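Local coordinates for avidin-related protein 4/5 (Gallus gallus, PDB 1Y55) that binds biotin with high affinity as a tetramer of the avidin family, each subunit an antiparallel beta-barrel whose interior holds the ligand, at residues M18-V23 / S47-I52; G31-A36 / F62-H67; T75-Q80 / G114-T119. The protein carries 1 engineered substitution. All blocks are in the same frame, centred on the assembly; numbering follows the deposited sequence.

In the fold
Followed from the N terminus, the up-and-down barrel is crossed by contacts that each skip one strand of the sheet. Contact 1 closes a loop from strand 17-20 to strand 47-53, with strand 28-34 between them. Contact 2 opens on that intervening strand and reaches strand 61-67 across strand 47-53, so its segments alternate with those of contact 1 and the two loops cross. Contact 3 follows in series, joining strand 74-83 to strand 111-120 across strand 89-98. The three nevertheless meet inside the barrel: Tyr33 of contact 2 packs on Phe77 of contact 3, and Met18 of contact 1 on Phe118. Contacts 2 and 3 share the biotin.

Contact 1 of 3, residues M18-V23 / S47-I52; sequences MTIRAV and SPLLGI
Apolar packing carries this contact, and Leu49 is its centre: one leucine meets Met18 with one methyl branch and Ile20 with the other. Its CD2 lies 4.2 Å from Met18 SD, so the thioether sulfur rather than the terminal methyl makes the approach. Its CD1 faces the inner methylene of the isoleucine, with CG1 of Ile20 4.4 Å from CD1 of Leu49. Both distances are those of loose van der Waals contact. Leu49 has CG set between its backbone N and carbonyl carbon (chi1 69°), and from there its two methyls spread towards the two partners.

The backbone bonding explains why the side chains meet at such range. Strands 17-20 and 47-53 are not neighbours but flank strand 28-34 in the antiparallel barrel characteristic of the avidin family, and therefore run in the same sense. Gly31 of the middle strand is paired with Leu49 through backbone bonds, while Thr19 pairs with Thr32. Gly31 has no side chain, which is consistent with Leu49 lying over it, with Leu49 CG 3.8 Å from Gly31 CA, and reaching the strand beyond.

Further packing continues the apolar layer around the barrel wall. Phe64 touches both Met18 and Leu49, and Tyr33 also touches the methionine. On the outer side of strand 47-53, Leu50 packs against Leu50 of a second subunit.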
loop_
_atom_site.group_PDB
_atom_site.type_symbol
_atom_site.label_atom_id
_atom_site.label_comp_id
_atom_site.label_asym_id
_atom_site.label_seq_id
_atom_site.Cartn_x
_atom_site.Cartn_y
_atom_site.Cartn_z
ATOM N N MET A 18 0.824 7.147 -21.337
ATOM C CA MET A 18 1.049 5.780 -21.764
ATOM C C MET A 18 0.217 5.492 -22.994
ATOM O O MET A 18 -0.856 6.051 -23.212
ATOM C CB MET A 18 0.802 4.761 -20.685
ATOM C CG MET A 18 -0.575 4.734 -20.236
ATOM S SD MET A 18 -0.829 3.288 -19.046
ATOM C CE MET A 18 -2.561 3.457 -18.807
ATOM N N THR A 19 0.742 4.580 -23.793
ATOM C CA THR A 19 0.136 4.160 -25.030
ATOM C C THR A 19 0.003 2.653 -24.983
ATOM O O THR A 19 0.981 1.945 -24.817
ATOM C CB THR A 19 1.009 4.562 -26.205
ATOM O OG1 THR A 19 1.283 5.973 -26.140
ATOM C CG2 THR A 19 0.268 4.344 -27.528
ATOM N N ILE A 20 -1.218 2.172 -25.126
ATOM C CA ILE A 20 -1.505 0.757 -25.043
ATOM C C ILE A 20 -1.975 0.280 -26.410
ATOM O O ILE A 20 -2.809 0.931 -27.064
ATOM C CB ILE A 20 -2.547 0.498 -23.951
ATOM C CG1 ILE A 20 -1.919 0.850 -22.596
ATOM C CG2 ILE A 20 -3.039 -0.971 -23.981
ATOM C CD1 ILE A 20 -2.802 0.743 -21.384
ATOM N N ARG A 21 -1.456 -0.869 -26.826
ATOM C CA ARG A 21 -1.743 -1.431 -28.132
ATOM C C ARG A 21 -2.981 -2.341 -28.032
ATOM O O ARG A 21 -3.754 -2.241 -27.080
ATOM C CB ARG A 21 -0.498 -2.163 -28.655
ATOM C CG ARG A 21 0.750 -1.275 -28.775
ATOM C CD ARG A 21 1.920 -1.956 -29.472
ATOM N NE ARG A 21 3.134 -1.132 -29.526
ATOM C CZ ARG A 21 4.061 -1.060 -28.575
ATOM N NH1 ARG A 21 3.935 -1.748 -27.452
ATOM N NH2 ARG A 21 5.129 -0.288 -28.746
ATOM N N ALA A 22 -3.197 -3.193 -29.033
ATOM C CA ALA A 22 -4.384 -4.028 -29.075
ATOM C C ALA A 22 -4.448 -4.970 -27.883
ATOM O O ALA A 22 -3.439 -5.525 -27.464
ATOM C CB ALA A 22 -4.403 -4.826 -30.358
ATOM N N VAL A 23 -5.652 -5.138 -27.359
ATOM C CA VAL A 23 -5.909 -6.103 -26.296
ATOM C C VAL A 23 -6.348 -7.401 -26.965
ATOM O O VAL A 23 -7.270 -7.410 -27.779
ATOM C CB VAL A 23 -7.001 -5.593 -25.361
ATOM C CG1 VAL A 23 -7.302 -6.603 -24.283
ATOM C CG2 VAL A 23 -6.595 -4.259 -24.732
ATOM N N SER A 47 9.530 3.555 -21.768
ATOM C CA SER A 47 9.693 2.235 -21.171
ATOM C C SER A 47 8.515 1.336 -21.519
ATOM O O SER A 47 7.378 1.789 -21.639
ATOM C CB SER A 47 9.834 2.374 -19.665
ATOM O OG SER A 47 11.036 3.065 -19.339
ATOM N N PRO A 48 8.770 0.043 -21.676
ATOM C CA PRO A 48 7.705 -0.900 -22.041
ATOM C C PRO A 48 6.835 -1.317 -20.867
ATOM O O PRO A 48 7.292 -1.384 -19.727
ATOM C CB PRO A 48 8.488 -2.091 -22.585
ATOM C CG PRO A 48 9.737 -2.084 -21.774
ATOM C CD PRO A 48 10.083 -0.629 -21.609
ATOM N N LEU A 49 5.588 -1.640 -21.200
ATOM C CA LEU A 49 4.645 -2.208 -20.243
ATOM C C LEU A 49 3.973 -3.442 -20.835
ATOM O O LEU A 49 3.869 -3.603 -22.055
ATOM C CB LEU A 49 3.600 -1.177 -19.780
ATOM C CG LEU A 49 2.560 -0.715 -20.808
ATOM C CD1 LEU A 49 1.325 -1.618 -20.838
ATOM C CD2 LEU A 49 2.137 0.717 -20.549
ATOM N N LEU A 50 3.527 -4.321 -19.944
ATOM C CA LEU A 50 2.848 -5.561 -20.301
ATOM C C LEU A 50 1.812 -5.830 -19.233
ATOM O O LEU A 50 2.142 -5.781 -18.055
ATOM C CB LEU A 50 3.856 -6.688 -20.321
ATOM C CG LEU A 50 3.497 -8.008 -20.940
ATOM C CD1 LEU A 50 3.037 -7.841 -22.379
ATOM C CD2 LEU A 50 4.738 -8.904 -20.888
ATOM N N GLY A 51 0.580 -6.134 -19.619
ATOM C CA GLY A 51 -0.475 -6.367 -18.655
ATOM C C GLY A 51 -1.619 -7.209 -19.168
ATOM O O GLY A 51 -1.588 -7.736 -20.276
ATOM N N ILE A 52 -2.612 -7.352 -18.299
ATOM C CA ILE A 52 -3.825 -8.099 -18.593
ATOM C C ILE A 52 -5.024 -7.356 -18.048
ATOM O O ILE A 52 -5.022 -6.932 -16.886
ATOM C CB ILE A 52 -3.822 -9.533 -18.010
ATOM C CG1 ILE A 52 -2.449 -10.217 -18.067
ATOM C CG2 ILE A 52 -4.844 -10.376 -18.756
ATOM C CD1 ILE A 52 -2.425 -11.568 -17.363
#

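Contact 2 of 3, residues G31-A36 / F62-H67; sequences GTYLTA and FGFTVH. With BTN (biotin), chain C.
Tyr33 holds CG anti to its backbone N (chi1 -159°), which swings the phenol inward past Val66, whose CG2 stands anti to the carbonyl carbon and points at the ring. The two side chains cross at about a right angle, and CG2 of Val66 comes 4.0 Å from CD2 of Tyr33. The same atom also receives Phe64, whose CE1 lies 4.2 Å from Tyr33 CD2, so two apolar groups bear on one ring carbon of the tyrosine. Strand 47-53 runs between these two strands, and its Leu49 packs against Val66; Phe77 and Trp68 also meet the tyrosine ring.

Packed in this way, the ring presents its hydroxyl to biotin. Tyr33 OH donates to the ureido oxygen O3 at 2.7 Å, with O3 near the plane of the ring at its edge. A second, almost straight bond comes from the ureido ring itself: BTN N2 gives its hydrogen to Thr35 OG1 at 2.9 Å, with an angle of 174° at the hydrogen. Thr35 OG1 is bonded in addition to Val37 O, which probably fixes the rotation of the hydroxyl and leaves its oxygen to accept from N2. Ser16, Asn12 and Asn116 also bond to biotin, and polar groups gathered round the ureido ring in this way are familiar from avidin and streptavidin.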
loop_
_atom_site.group_PDB
_atom_site.type_symbol
_atom_site.label_atom_id
_atom_site.label_comp_id
_atom_site.label_asym_id
_atom_site.label_seq_id
_atom_site.Cartn_x
_atom_site.Cartn_y
_atom_site.Cartn_z
ATOM N N GLY A 31 2.457 -2.062 -24.382
ATOM C CA GLY A 31 2.442 -0.648 -24.614
ATOM C C GLY A 31 3.731 -0.005 -24.167
ATOM O O GLY A 31 4.733 -0.661 -23.894
ATOM N N THR A 32 3.688 1.316 -24.100
ATOM C CA THR A 32 4.816 2.113 -23.627
ATOM C C THR A 32 4.327 3.136 -22.612
ATOM O O THR A 32 3.160 3.523 -22.595
ATOM C CB THR A 32 5.537 2.828 -24.767
ATOM O OG1 THR A 32 4.625 3.754 -25.373
ATOM C CG2 THR A 32 6.014 1.864 -25.849
ATOM N N TYR A 33 5.261 3.560 -21.775
ATOM C CA TYR A 33 4.977 4.466 -20.678
ATOM C C TYR A 33 6.076 5.524 -20.651
ATOM O O TYR A 33 7.253 5.169 -20.572
ATOM C CB TYR A 33 4.939 3.696 -19.350
ATOM C CG TYR A 33 4.178 4.385 -18.246
ATOM C CD1 TYR A 33 4.724 5.458 -17.546
ATOM C CD2 TYR A 33 2.907 3.965 -17.889
ATOM C CE1 TYR A 33 4.019 6.090 -16.523
ATOM C CE2 TYR A 33 2.206 4.588 -16.873
ATOM C CZ TYR A 33 2.757 5.652 -16.198
ATOM O OH TYR A 33 2.009 6.241 -15.207
ATOM N N LEU A 34 5.684 6.797 -20.715
ATOM C CA LEU A 34 6.608 7.924 -20.596
ATOM C C LEU A 34 6.257 8.640 -19.290
ATOM O O LEU A 34 5.270 9.371 -19.208
ATOM C CB LEU A 34 6.504 8.866 -21.797
ATOM C CG LEU A 34 7.546 9.974 -21.818
ATOM C CD1 LEU A 34 8.960 9.427 -21.876
ATOM C CD2 LEU A 34 7.293 10.905 -22.987
ATOM N N THR A 35 7.024 8.357 -18.246
ATOM C CA THR A 35 6.765 8.986 -16.969
ATOM C C THR A 35 7.199 10.447 -16.977
ATOM O O THR A 35 8.235 10.792 -17.544
ATOM C CB THR A 35 7.408 8.226 -15.809
ATOM O OG1 THR A 35 7.038 8.887 -14.585
ATOM C CG2 THR A 35 8.940 8.152 -15.900
ATOM N N ALA A 36 6.396 11.303 -16.342
ATOM C CA ALA A 36 6.758 12.705 -16.198
ATOM C C ALA A 36 7.784 12.922 -15.090
ATOM O O ALA A 36 8.476 13.950 -15.085
ATOM C CB ALA A 36 5.525 13.534 -15.914
ATOM N N PHE A 62 -7.841 -4.487 -14.284
ATOM C CA PHE A 62 -6.638 -4.761 -15.062
ATOM C C PHE A 62 -5.417 -4.583 -14.171
ATOM O O PHE A 62 -5.494 -3.994 -13.082
ATOM C CB PHE A 62 -6.548 -3.823 -16.292
ATOM C CG PHE A 62 -6.486 -2.374 -15.928
ATOM C CD1 PHE A 62 -5.266 -1.789 -15.568
ATOM C CD2 PHE A 62 -7.637 -1.600 -15.863
ATOM C CE1 PHE A 62 -5.215 -0.459 -15.157
ATOM C CE2 PHE A 62 -7.572 -0.276 -15.495
ATOM C CZ PHE A 62 -6.371 0.288 -15.140
ATOM N N GLY A 63 -4.285 -5.054 -14.674
ATOM C CA GLY A 63 -2.988 -4.785 -14.089
ATOM C C GLY A 63 -1.956 -4.698 -15.192
ATOM O O GLY A 63 -2.145 -5.270 -16.279
ATOM N N PHE A 64 -0.854 -3.986 -14.937
ATOM C CA PHE A 64 0.278 -4.010 -15.830
ATOM C C PHE A 64 1.559 -3.728 -15.070
ATOM O O PHE A 64 1.557 -3.133 -14.001
ATOM C CB PHE A 64 0.096 -3.087 -17.062
ATOM C CG PHE A 64 -0.086 -1.612 -16.766
ATOM C CD1 PHE A 64 1.012 -0.759 -16.657
ATOM C CD2 PHE A 64 -1.351 -1.074 -16.662
ATOM C CE1 PHE A 64 0.839 0.595 -16.435
ATOM C CE2 PHE A 64 -1.513 0.284 -16.434
ATOM C CZ PHE A 64 -0.409 1.105 -16.321
ATOM N N THR A 65 2.659 -4.161 -15.675
ATOM C CA THR A 65 4.012 -3.950 -15.198
ATOM C C THR A 65 4.731 -3.031 -16.155
ATOM O O THR A 65 4.669 -3.236 -17.373
ATOM C CB THR A 65 4.745 -5.305 -15.166
ATOM O OG1 THR A 65 4.095 -6.190 -14.248
ATOM C CG2 THR A 65 6.179 -5.148 -14.679
ATOM N N VAL A 66 5.431 -2.036 -15.612
ATOM C CA VAL A 66 6.343 -1.191 -16.372
ATOM C C VAL A 66 7.768 -1.552 -15.989
ATOM O O VAL A 66 8.172 -1.429 -14.836
ATOM C CB VAL A 66 6.119 0.312 -16.105
ATOM C CG1 VAL A 66 7.033 1.133 -16.996
ATOM C CG2 VAL A 66 4.670 0.692 -16.344
ATOM N N HIS A 67 8.536 -2.008 -16.979
ATOM C CA HIS A 67 9.965 -2.238 -16.827
ATOM C C HIS A 67 10.681 -0.943 -17.213
ATOM O O HIS A 67 10.811 -0.618 -18.393
ATOM C CB HIS A 67 10.424 -3.424 -17.702
ATOM C CG HIS A 67 11.903 -3.482 -17.944
ATOM N ND1 HIS A 67 12.793 -4.391 -17.401
ATOM C CD2 HIS A 67 12.645 -2.670 -18.726
ATOM C CE1 HIS A 67 14.010 -4.140 -17.872
ATOM N NE2 HIS A 67 13.946 -3.089 -18.668
HETATM C C11 BTN C . 12.271 5.437 -11.572
HETATM O O11 BTN C . 12.091 6.574 -10.836
HETATM O O12 BTN C . 13.378 4.767 -11.519
HETATM C C10 BTN C . 11.224 4.925 -12.459
HETATM C C9 BTN C . 10.082 5.877 -12.726
HETATM C C8 BTN C . 8.976 5.761 -11.681
HETATM C C7 BTN C . 7.822 6.723 -11.985
HETATM C C2 BTN C . 6.589 6.515 -11.062
HETATM S S1 BTN C . 5.680 5.023 -11.343
HETATM C C6 BTN C . 4.416 5.633 -10.210
HETATM C C5 BTN C . 4.248 7.112 -10.550
HETATM N N1 BTN C . 3.302 7.349 -11.624
HETATM C C3 BTN C . 3.907 7.868 -12.679
HETATM O O3 BTN C . 3.274 8.174 -13.799
HETATM N N2 BTN C . 5.197 8.043 -12.475
HETATM C C4 BTN C . 5.568 7.657 -11.123
#

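Contact 3 of 3, residues T75-Q80 / G114-T119; sequences TVFTGQ and GYNNFT. With BTN (biotin), chain C.
Strands 74-83 and 111-120 run in the same sense on the two flanks of strand 89-98, and within 75-80 and 114-119 the nearest CA atoms, of Phe77 and Tyr115, are still 8.7 Å apart. Side chains alone span this gap. Asn116 brings its amide oxygen to the edge of the Phe77 ring, OD1 lying in the ring plane 3.5 Å from CE2 of Phe77, where it faces the hydrogen-bearing rim. The amide and ring planes are tilted by 27°. Phe118 approaches the same carbon with its own rim, its CZ 4.1 Å from CE2 of Phe77, the two side chains crossing at about a right angle.

Biotin completes the cluster. BTN N1 donates to Asn116 OD1 at 2.8 Å with an angle of 168°, while Phe77 CZ packs 4.1 Å from BTN C6. Two residues before Phe77, Thr75 lies beside the thioether, its OG1 3.5 Å from BTN S1, and this hydroxyl is bonded to Trp68 NE1. With CG roughly anti to the carbonyl carbon (chi1 -83°), the Asn116 side chain reaches inward to Phe77 and biotin. Its ND2 is bonded to Asn13 OD1, a second-shell partner that also takes Asn117 N. On the outer side of the strand, Tyr115 stacks on Tyr115 of a third subunit.

With its nitrogen engaged by Asn13, the buried amide is probably held with its oxygen towards biotin, which suits it to accept from a ureido N-H, and the edge of Phe77 beside that oxygen can offer no more than a weakly polar C-H.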
loop_
_atom_site.group_PDB
_atom_site.type_symbol
_atom_site.label_atom_id
_atom_site.label_comp_id
_atom_site.label_asym_id
_atom_site.label_seq_id
_atom_site.Cartn_x
_atom_site.Cartn_y
_atom_site.Cartn_z
ATOM N N THR A 75 7.597 -0.823 -11.768
ATOM C CA THR A 75 6.313 -0.441 -11.186
ATOM C C THR A 75 5.218 -1.374 -11.673
ATOM O O THR A 75 5.202 -1.752 -12.839
ATOM C CB THR A 75 5.936 1.000 -11.528
ATOM O OG1 THR A 75 6.995 1.834 -11.051
ATOM C CG2 THR A 75 4.628 1.440 -10.857
ATOM N N VAL A 76 4.286 -1.710 -10.794
ATOM C CA VAL A 76 3.035 -2.336 -11.198
ATOM C C VAL A 76 1.888 -1.403 -10.873
ATOM O O VAL A 76 1.883 -0.729 -9.845
ATOM C CB VAL A 76 2.823 -3.717 -10.533
ATOM C CG1 VAL A 76 3.859 -4.725 -11.038
ATOM C CG2 VAL A 76 2.859 -3.640 -9.007
ATOM N N PHE A 77 0.915 -1.388 -11.775
ATOM C CA PHE A 77 -0.329 -0.645 -11.630
ATOM C C PHE A 77 -1.506 -1.612 -11.685
ATOM O O PHE A 77 -1.508 -2.541 -12.500
ATOM C CB PHE A 77 -0.534 0.339 -12.795
ATOM C CG PHE A 77 0.414 1.501 -12.837
ATOM C CD1 PHE A 77 1.703 1.350 -13.329
ATOM C CD2 PHE A 77 0.002 2.774 -12.446
ATOM C CE1 PHE A 77 2.552 2.442 -13.425
ATOM C CE2 PHE A 77 0.871 3.866 -12.535
ATOM C CZ PHE A 77 2.136 3.682 -13.010
ATOM N N THR A 78 -2.514 -1.383 -10.857
ATOM C CA THR A 78 -3.778 -2.091 -11.012
ATOM C C THR A 78 -4.922 -1.125 -10.823
ATOM O O THR A 78 -4.799 -0.133 -10.116
ATOM C CB THR A 78 -3.828 -3.301 -10.074
ATOM O OG1 THR A 78 -4.960 -4.129 -10.366
ATOM C CG2 THR A 78 -3.944 -2.911 -8.619
ATOM N N GLY A 79 -6.042 -1.399 -11.448
ATOM C CA GLY A 79 -7.170 -0.507 -11.352
ATOM C C GLY A 79 -8.344 -0.990 -12.155
ATOM O O GLY A 79 -8.442 -2.173 -12.509
ATOM N N GLN A 80 -9.242 -0.049 -12.425
ATOM C CA GLN A 80 -10.480 -0.333 -13.140
ATOM C C GLN A 80 -10.755 0.797 -14.122
ATOM O O GLN A 80 -10.476 1.960 -13.841
ATOM C CB GLN A 80 -11.639 -0.531 -12.143
ATOM C CG GLN A 80 -12.940 -1.005 -12.772
ATOM C CD GLN A 80 -14.011 -1.451 -11.776
ATOM O OE1 GLN A 80 -15.102 -1.891 -12.227
ATOM N NE2 GLN A 80 -13.774 -1.365 -10.515
ATOM N N GLY A 114 1.381 4.497 -4.379
ATOM C CA GLY A 114 0.649 5.697 -4.736
ATOM C C GLY A 114 -0.547 5.410 -5.619
ATOM O O GLY A 114 -0.950 4.257 -5.794
ATOM N N TYR A 115 -1.105 6.489 -6.156
ATOM C CA TYR A 115 -2.292 6.432 -7.002
ATOM C C TYR A 115 -2.020 7.103 -8.324
ATOM O O TYR A 115 -1.098 7.894 -8.464
ATOM C CB TYR A 115 -3.503 7.100 -6.337
ATOM C CG TYR A 115 -3.498 8.601 -6.268
ATOM C CD1 TYR A 115 -4.138 9.366 -7.244
ATOM C CD2 TYR A 115 -2.898 9.273 -5.215
ATOM C CE1 TYR A 115 -4.186 10.744 -7.160
ATOM C CE2 TYR A 115 -2.950 10.649 -5.122
ATOM C CZ TYR A 115 -3.605 11.374 -6.084
ATOM O OH TYR A 115 -3.644 12.741 -5.958
ATOM N N ASN A 116 -2.867 6.854 -9.312
ATOM C CA ASN A 116 -2.900 7.676 -10.504
ATOM C C ASN A 116 -4.260 7.558 -11.163
ATOM O O ASN A 116 -4.781 6.460 -11.343
ATOM C CB ASN A 116 -1.845 7.268 -11.552
ATOM C CG ASN A 116 -0.459 7.845 -11.312
ATOM O OD1 ASN A 116 0.520 7.098 -11.272
ATOM N ND2 ASN A 116 -0.358 9.169 -11.243
ATOM N N ASN A 117 -4.788 8.694 -11.597
ATOM C CA ASN A 117 -6.005 8.756 -12.387
ATOM C C ASN A 117 -5.631 9.070 -13.815
ATOM O O ASN A 117 -4.875 10.006 -14.051
ATOM C CB ASN A 117 -6.904 9.842 -11.790
ATOM C CG ASN A 117 -7.198 9.583 -10.305
ATOM O OD1 ASN A 117 -7.557 8.486 -9.953
ATOM N ND2 ASN A 117 -7.019 10.581 -9.451
ATOM N N PHE A 118 -6.136 8.278 -14.764
ATOM C CA PHE A 118 -5.820 8.466 -16.178
ATOM C C PHE A 118 -7.093 8.814 -16.947
ATOM O O PHE A 118 -8.167 8.262 -16.696
ATOM C CB PHE A 118 -5.247 7.198 -16.846
ATOM C CG PHE A 118 -3.910 6.711 -16.312
ATOM C CD1 PHE A 118 -2.752 6.867 -17.065
ATOM C CD2 PHE A 118 -3.815 6.030 -15.109
ATOM C CE1 PHE A 118 -1.524 6.375 -16.623
ATOM C CE2 PHE A 118 -2.595 5.540 -14.665
ATOM C CZ PHE A 118 -1.451 5.703 -15.423
ATOM N N THR A 119 -6.927 9.696 -17.935
ATOM C CA THR A 119 -7.969 9.981 -18.911
ATOM C C THR A 119 -7.358 9.924 -20.306
ATOM O O THR A 119 -6.150 9.973 -20.479
ATOM C CB THR A 119 -8.617 11.352 -18.658
ATOM O OG1 THR A 119 -7.612 12.367 -18.641
ATOM C CG2 THR A 119 -9.330 11.408 -17.295
HETATM C C11 BTN C . 12.271 5.437 -11.572
HETATM O O11 BTN C . 12.091 6.574 -10.836
HETATM O O12 BTN C . 13.378 4.767 -11.519
HETATM C C10 BTN C . 11.224 4.925 -12.459
HETATM C C9 BTN C . 10.082 5.877 -12.726
HETATM C C8 BTN C . 8.976 5.761 -11.681
HETATM C C7 BTN C . 7.822 6.723 -11.985
HETATM C C2 BTN C . 6.589 6.515 -11.062
HETATM S S1 BTN C . 5.680 5.023 -11.343
HETATM C C6 BTN C . 4.416 5.633 -10.210
HETATM C C5 BTN C . 4.248 7.112 -10.550
HETATM N N1 BTN C . 3.302 7.349 -11.624
HETATM C C3 BTN C . 3.907 7.868 -12.679
HETATM O O3 BTN C . 3.274 8.174 -13.799
HETATM N N2 BTN C . 5.197 8.043 -12.475
HETATM C C4 BTN C . 5.568 7.657 -11.123
#